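Local coordinates for protein uncharacterized aldehyde dehydrogenase AldY (Bacillus subtilis, PDB 4DNG) that is a putative aldehyde dehydrogenase that probably oxidises aldehydes to carboxylates with NAD+ and may help protect cells against stress from ethanol and related compounds, at residues A[9-13]-A[14-18]; A[395-398]-A[399-403]. All blocks are in the same frame, centred on the assembly; numbering follows the deposited sequence.

Interaction 1: residues A[9-13]-A[14-18]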
ATOM      1  N   SER A   9      23.885 -18.638   7.562  1.00 67.65           N
ATOM      2  CA  SER A   9      22.877 -17.668   7.897  1.00 56.02           C
ATOM      3  C   SER A   9      23.434 -16.888   9.026  1.00 62.00           C
ATOM      4  O   SER A   9      24.307 -17.379   9.745  1.00 68.60           O
ATOM      5  CB  SER A   9      21.610 -18.348   8.366  1.00 54.47           C
ATOM      6  OG  SER A   9      21.030 -19.076   7.311  1.00 59.33           O
ATOM      7  N   PHE A  10      22.943 -15.666   9.188  1.00 61.53           N
ATOM      8  CA  PHE A  10      23.276 -14.883  10.355  1.00 62.06           C
ATOM      9  C   PHE A  10      21.944 -14.673  11.043  1.00 65.26           C
ATOM     10  O   PHE A  10      21.131 -13.872  10.588  1.00 66.13           O
ATOM     11  CB  PHE A  10      23.947 -13.562   9.976  1.00 59.33           C
ATOM     12  CG  PHE A  10      24.448 -12.757  11.143  1.00 60.43           C
ATOM     13  CD1 PHE A  10      25.692 -13.001  11.702  1.00 63.41           C
ATOM     14  CD2 PHE A  10      23.695 -11.714  11.660  1.00 63.20           C
ATOM     15  CE1 PHE A  10      26.161 -12.245  12.784  1.00 63.14           C
ATOM     16  CE2 PHE A  10      24.164 -10.948  12.739  1.00 68.48           C
ATOM     17  CZ  PHE A  10      25.401 -11.209  13.297  1.00 61.29           C
ATOM     18  N   ILE A  11      21.737 -15.440  12.119  1.00 62.82           N
ATOM     19  CA  ILE A  11      20.543 -15.383  12.947  1.00 62.11           C
ATOM     20  C   ILE A  11      20.922 -15.002  14.381  1.00 69.94           C
ATOM     21  O   ILE A  11      21.907 -15.499  14.927  1.00 73.44           O
ATOM     22  CB  ILE A  11      19.735 -16.715  12.874  1.00 61.01           C
ATOM     23  CG1 ILE A  11      19.394 -17.056  11.403  1.00 62.96           C
ATOM     24  CG2 ILE A  11      18.441 -16.604  13.669  1.00 58.69           C
ATOM     25  CD1 ILE A  11      19.017 -18.504  11.114  1.00 59.98           C
ATOM     26  N   ASN A  12      20.155 -14.076  14.956  1.00 74.08           N
ATOM     27  CA  ASN A  12      20.300 -13.637  16.351  1.00 74.60           C
ATOM     28  C   ASN A  12      21.735 -13.386  16.761  1.00 76.58           C
ATOM     29  O   ASN A  12      22.150 -13.731  17.864  1.00 78.51           O
ATOM     30  CB  ASN A  12      19.633 -14.640  17.312  1.00 81.08           C
ATOM     31  CG  ASN A  12      19.321 -14.040  18.690  1.00 80.56           C
ATOM     32  OD1 ASN A  12      19.142 -12.824  18.853  1.00 73.21           O
ATOM     33  ND2 ASN A  12      19.259 -14.905  19.691  1.00 80.22           N
ATOM     34  N   GLY A  13      22.505 -12.800  15.857  1.00 74.89           N
ATOM     35  CA  GLY A  13      23.862 -12.400  16.172  1.00 66.68           C
ATOM     36  C   GLY A  13      24.853 -13.517  15.987  1.00 70.22           C
ATOM     37  O   GLY A  13      26.009 -13.371  16.383  1.00 76.24           O
ATOM     38  N   LYS A  14      24.415 -14.632  15.389  1.00 70.89           N
ATOM     39  CA  LYS A  14      25.295 -15.802  15.203  1.00 73.33           C
ATOM     40  C   LYS A  14      25.302 -16.367  13.793  1.00 73.78           C
ATOM     41  O   LYS A  14      24.267 -16.407  13.105  1.00 78.31           O
ATOM     42  CB  LYS A  14      24.908 -16.954  16.141  1.00 76.20           C
ATOM     43  CG  LYS A  14      24.644 -16.603  17.597  1.00 76.66           C
ATOM     44  CD  LYS A  14      25.934 -16.510  18.377  1.00 79.47           C
ATOM     45  CE  LYS A  14      25.671 -16.811  19.846  1.00 82.63           C
ATOM     46  NZ  LYS A  14      26.945 -17.047  20.571  1.00 88.83           N
ATOM     47  N   TRP A  15      26.469 -16.857  13.392  1.00 69.31           N
ATOM     48  CA  TRP A  15      26.609 -17.640  12.163  1.00 74.92           C
ATOM     49  C   TRP A  15      26.096 -19.010  12.437  1.00 76.06           C
ATOM     50  O   TRP A  15      26.605 -19.711  13.297  1.00 81.03           O
ATOM     51  CB  TRP A  15      28.058 -17.633  11.661  1.00 77.66           C
ATOM     52  CG  TRP A  15      28.475 -16.215  11.387  1.00 73.22           C
ATOM     53  CD1 TRP A  15      29.160 -15.341  12.237  1.00 72.65           C
ATOM     54  CD2 TRP A  15      28.129 -15.415  10.212  1.00 67.81           C
ATOM     55  NE1 TRP A  15      29.279 -14.094  11.664  1.00 67.91           N
ATOM     56  CE2 TRP A  15      28.703 -14.078  10.441  1.00 65.25           C
ATOM     57  CE3 TRP A  15      27.475 -15.677   9.008  1.00 69.96           C
ATOM     58  CZ2 TRP A  15      28.599 -13.066   9.500  1.00 65.77           C
ATOM     59  CZ3 TRP A  15      27.365 -14.643   8.068  1.00 68.44           C
ATOM     60  CH2 TRP A  15      27.918 -13.374   8.308  1.00 70.14           C
ATOM     61  N   THR A  16      25.054 -19.372  11.705  1.00 74.31           N
ATOM     62  CA  THR A  16      24.206 -20.503  12.002  1.00 69.88           C
ATOM     63  C   THR A  16      24.093 -21.319  10.738  1.00 71.38           C
ATOM     64  O   THR A  16      23.545 -20.832   9.723  1.00 69.40           O
ATOM     65  CB  THR A  16      22.803 -19.984  12.338  1.00 73.63           C
ATOM     66  OG1 THR A  16      22.862 -19.266  13.567  1.00 75.99           O
ATOM     67  CG2 THR A  16      21.780 -21.106  12.435  1.00 72.74           C
ATOM     68  N   GLY A  17      24.600 -22.551  10.796  1.00 68.15           N
ATOM     69  CA  GLY A  17      24.419 -23.525   9.713  1.00 65.99           C
ATOM     70  C   GLY A  17      22.951 -23.843   9.427  1.00 64.93           C
ATOM     71  O   GLY A  17      22.070 -23.599  10.254  1.00 65.01           O
ATOM     72  N   GLY A  18      22.693 -24.389   8.243  1.00 71.13           N
ATOM     73  CA  GLY A  18      21.367 -24.853   7.868  1.00 72.39           C
ATOM     74  C   GLY A  18      21.067 -26.226   8.432  1.00 74.48           C
ATOM     75  O   GLY A  18      21.918 -27.108   8.427  1.00 69.61           O
TER
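Ser9 to Thr16 form a small antiparallel beta hairpin near the N terminus, closed by a type I' turn from Ile11 to Lys14. Asn12 and Gly13 are the two corner residues, and both have positive phi. Asn-Gly is a classic sequence for this turn.

Two hydrogen-bonded pairs join the strands. In the outer one Thr16 N donates to Ser9 O (2.9 Å), and Ser9 N returns a longer bond to Thr16 O. Next to the turn, Lys14 N meets Ile11 O at 2.7 Å and Ile11 N meets Lys14 O at 2.9 Å. Lys14 O has a second donor. Thr16 OG1 comes from above its carbonyl plane at 3.2 Å, while Ile11 N lies in that plane.

Between these pairs sit Phe10 and Trp15, a non-hydrogen-bonded pair. Their rings make an edge-to-face contact with planes 64° apart and centroids 4.9 Å apart. The edge of Phe10 is turned to the face of Trp15, and Phe10 CD1 stands 3.4 Å from Trp15 CE2. Phe10 CB adds a CH-pi contact over the indole six-membered ring. Both rings also rest on helix 183-196, where Trp15 NE1 bonds to Glu195.

The other face carries Ser9, Ile11, Lys14 and Thr16. Ile11 CD1 touches Thr16 CG2 at 4.0 Å. Thr16 has CG2 anti to its own N and OG1 beside that N (chi1 -68°), which places the methyl at Ile11 and the hydroxyl at Lys14 O. Ser9 OG instead bonds to Leu208 N, and Ile11 reaches helix 43-60.

Backbone bonds thus set the pairing of the strands. The aromatic pair gives the hairpin an apolar surface for helix 183-196, and the indole N-H is satisfied by a glutamate of that same helix.

Interaction 2: residues A[395-398]-A[399-403]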
ATOM      1  N   ASP A 395       7.339  12.133 -32.524  1.00 80.32           N
ATOM      2  CA  ASP A 395       7.771  12.191 -31.119  1.00 82.71           C
ATOM      3  C   ASP A 395       6.651  11.775 -30.176  1.00 80.93           C
ATOM      4  O   ASP A 395       6.897  11.137 -29.161  1.00 73.91           O
ATOM      5  CB  ASP A 395       8.314  13.572 -30.746  1.00 86.41           C
ATOM      6  CG  ASP A 395       9.704  13.830 -31.313  1.00 88.74           C
ATOM      7  OD1 ASP A 395      10.437  12.855 -31.578  1.00 88.39           O
ATOM      8  OD2 ASP A 395      10.068  15.013 -31.492  1.00 90.92           O
ATOM      9  N   GLN A 396       5.418  12.119 -30.537  1.00 89.22           N
ATOM     10  CA  GLN A 396       4.239  11.631 -29.817  1.00 89.48           C
ATOM     11  C   GLN A 396       4.075  10.090 -29.854  1.00 84.68           C
ATOM     12  O   GLN A 396       3.812   9.472 -28.815  1.00 74.86           O
ATOM     13  CB  GLN A 396       2.970  12.339 -30.303  1.00 87.89           C
ATOM     14  CG  GLN A 396       1.727  11.978 -29.507  1.00 86.77           C
ATOM     15  CD  GLN A 396       1.880  12.299 -28.039  1.00 88.69           C
ATOM     16  OE1 GLN A 396       2.053  13.461 -27.668  1.00 99.18           O
ATOM     17  NE2 GLN A 396       1.829  11.274 -27.193  1.00 82.51           N
ATOM     18  N   GLU A 397       4.239   9.485 -31.036  1.00 91.24           N
ATOM     19  CA  GLU A 397       4.239   8.010 -31.168  1.00 92.12           C
ATOM     20  C   GLU A 397       5.347   7.377 -30.316  1.00 89.47           C
ATOM     21  O   GLU A 397       5.098   6.425 -29.566  1.00 89.22           O
ATOM     22  CB  GLU A 397       4.365   7.579 -32.636  1.00 92.24           C
ATOM     23  CG  GLU A 397       4.385   6.070 -32.863  1.00 95.08           C
ATOM     24  CD  GLU A 397       4.363   5.687 -34.338  1.00100.51           C
ATOM     25  OE1 GLU A 397       5.292   6.069 -35.078  1.00 97.61           O
ATOM     26  OE2 GLU A 397       3.418   4.990 -34.760  1.00105.60           O
ATOM     27  N   ALA A 398       6.561   7.919 -30.425  1.00 85.04           N
ATOM     28  CA  ALA A 398       7.681   7.499 -29.575  1.00 79.72           C
ATOM     29  C   ALA A 398       7.273   7.382 -28.107  1.00 79.71           C
ATOM     30  O   ALA A 398       7.541   6.367 -27.462  1.00 77.24           O
ATOM     31  CB  ALA A 398       8.839   8.471 -29.709  1.00 77.30           C
ATOM     32  N   ILE A 399       6.646   8.440 -27.593  1.00 81.05           N
ATOM     33  CA  ILE A 399       6.166   8.491 -26.222  1.00 78.31           C
ATOM     34  C   ILE A 399       4.974   7.546 -26.043  1.00 80.19           C
ATOM     35  O   ILE A 399       4.890   6.856 -25.020  1.00 75.76           O
ATOM     36  CB  ILE A 399       5.812   9.936 -25.806  1.00 84.87           C
ATOM     37  CG1 ILE A 399       6.972  10.908 -26.132  1.00 85.08           C
ATOM     38  CG2 ILE A 399       5.396  10.006 -24.338  1.00 78.79           C
ATOM     39  CD1 ILE A 399       8.324  10.603 -25.509  1.00 77.67           C
ATOM     40  N   ASP A 400       4.076   7.486 -27.035  1.00 79.45           N
ATOM     41  CA  ASP A 400       3.003   6.473 -27.024  1.00 82.53           C
ATOM     42  C   ASP A 400       3.567   5.040 -26.926  1.00 92.28           C
ATOM     43  O   ASP A 400       3.160   4.269 -26.045  1.00 96.30           O
ATOM     44  CB  ASP A 400       2.075   6.607 -28.234  1.00 77.61           C
ATOM     45  CG  ASP A 400       1.223   7.868 -28.184  1.00 85.53           C
ATOM     46  OD1 ASP A 400       1.152   8.501 -27.104  1.00 82.63           O
ATOM     47  OD2 ASP A 400       0.631   8.235 -29.229  1.00 91.26           O
ATOM     48  N   MET A 401       4.513   4.704 -27.807  1.00 84.95           N
ATOM     49  CA  MET A 401       5.175   3.390 -27.805  1.00 84.56           C
ATOM     50  C   MET A 401       5.846   3.043 -26.477  1.00 86.72           C
ATOM     51  O   MET A 401       5.883   1.867 -26.081  1.00 82.05           O
ATOM     52  CB  MET A 401       6.197   3.294 -28.943  1.00 86.62           C
ATOM     53  CG  MET A 401       5.585   3.176 -30.328  1.00 84.70           C
ATOM     54  SD  MET A 401       6.849   3.162 -31.611  1.00 98.31           S
ATOM     55  CE  MET A 401       6.039   2.195 -32.898  1.00 90.24           C
ATOM     56  N   ALA A 402       6.370   4.067 -25.794  1.00 97.33           N
ATOM     57  CA  ALA A 402       7.013   3.908 -24.476  1.00 94.95           C
ATOM     58  C   ALA A 402       5.999   3.564 -23.391  1.00 96.65           C
ATOM     59  O   ALA A 402       6.299   2.791 -22.487  1.00105.60           O
ATOM     60  CB  ALA A 402       7.781   5.165 -24.096  1.00 89.32           C
ATOM     61  N   ASN A 403       4.836   4.175 -23.489  1.00 99.29           N
ATOM     62  CA  ASN A 403       3.724   3.921 -22.608  1.00103.35           C
ATOM     63  C   ASN A 403       3.165   2.522 -22.728  1.00 99.47           C
ATOM     64  O   ASN A 403       2.801   1.915 -21.747  1.00108.85           O
ATOM     65  CB  ASN A 403       2.629   4.949 -22.843  1.00104.25           C
ATOM     66  CG  ASN A 403       2.727   6.121 -21.907  1.00 96.84           C
ATOM     67  OD1 ASN A 403       3.147   5.982 -20.773  1.00 89.73           O
ATOM     68  ND2 ASN A 403       2.327   7.282 -22.377  1.00 95.63           N
TER
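Gln396 and Asp400 face each other one turn apart on helix 395-403. This is the helix of a beta-alpha-beta crossover from strand 386-392 to the parallel strand 410-414 of the same sheet.

From Ile399 to Asn403, each N-H donates to the carbonyl four residues back. Ile399 N bonds to Asp395 O at 3.1 Å, Asp400 N to Gln396 O at 2.7 Å, and Ala402 N to Ala398 O at 3.1 Å. Met401 N likewise uses Glu397 O, and Asn403 N uses Ile399 O.

Side chains add one more bond along the helix. Gln396 NE2 donates to Asp400 OD1 at 2.9 Å with an N-H...O angle of 146°. The oxygen lies close to the amide plane, but the donor approaches from above the carboxylate plane. A bend at chi2 of Gln396 (58°) folds the amide back toward Asp400. The same NE2 also bonds to Gln427 OE1, so it serves two acceptors.

Other polar groups are met from outside the segments: Glu397 OE1 accepts from Gly393 N, Asp395 OD2 bonds to Ser264 OG, and Met401 O accepts from Asn373 ND2 and Arg292 NH2. Asn403 is held at both ends of its amide, by Gln427 O and Asp429 N, while the buried Ala398, Ile399 and Ala402 pack on neighbouring strands, loops and helix 418-425.

Along the helix, Glu397 CG lies 4.0 Å from Met401 SD, and the thioether chain runs on extended past CG to bring its methyl near Glu397 CD.

Overall arrangement
Interactions 1 and 2 lie on opposite sides of the chain's centre. Their centres are 50 Å apart and their nearest atoms about 40 Å apart, so they do not touch. Each is local in sequence, but they belong to different parts of the fold. The hairpin 9-16 packs on the side that carries strand 204-206, whose sheet also holds strand 226-231, leading into the probable NAD+ site at Gly231 to Gly236. Helix 395-403 packs against strands 290-296 and 386-392 of the other large sheet. Both contacts are away from the predicted active-site residues Glu253 and Cys287, the latter not modelled. They are structural packing.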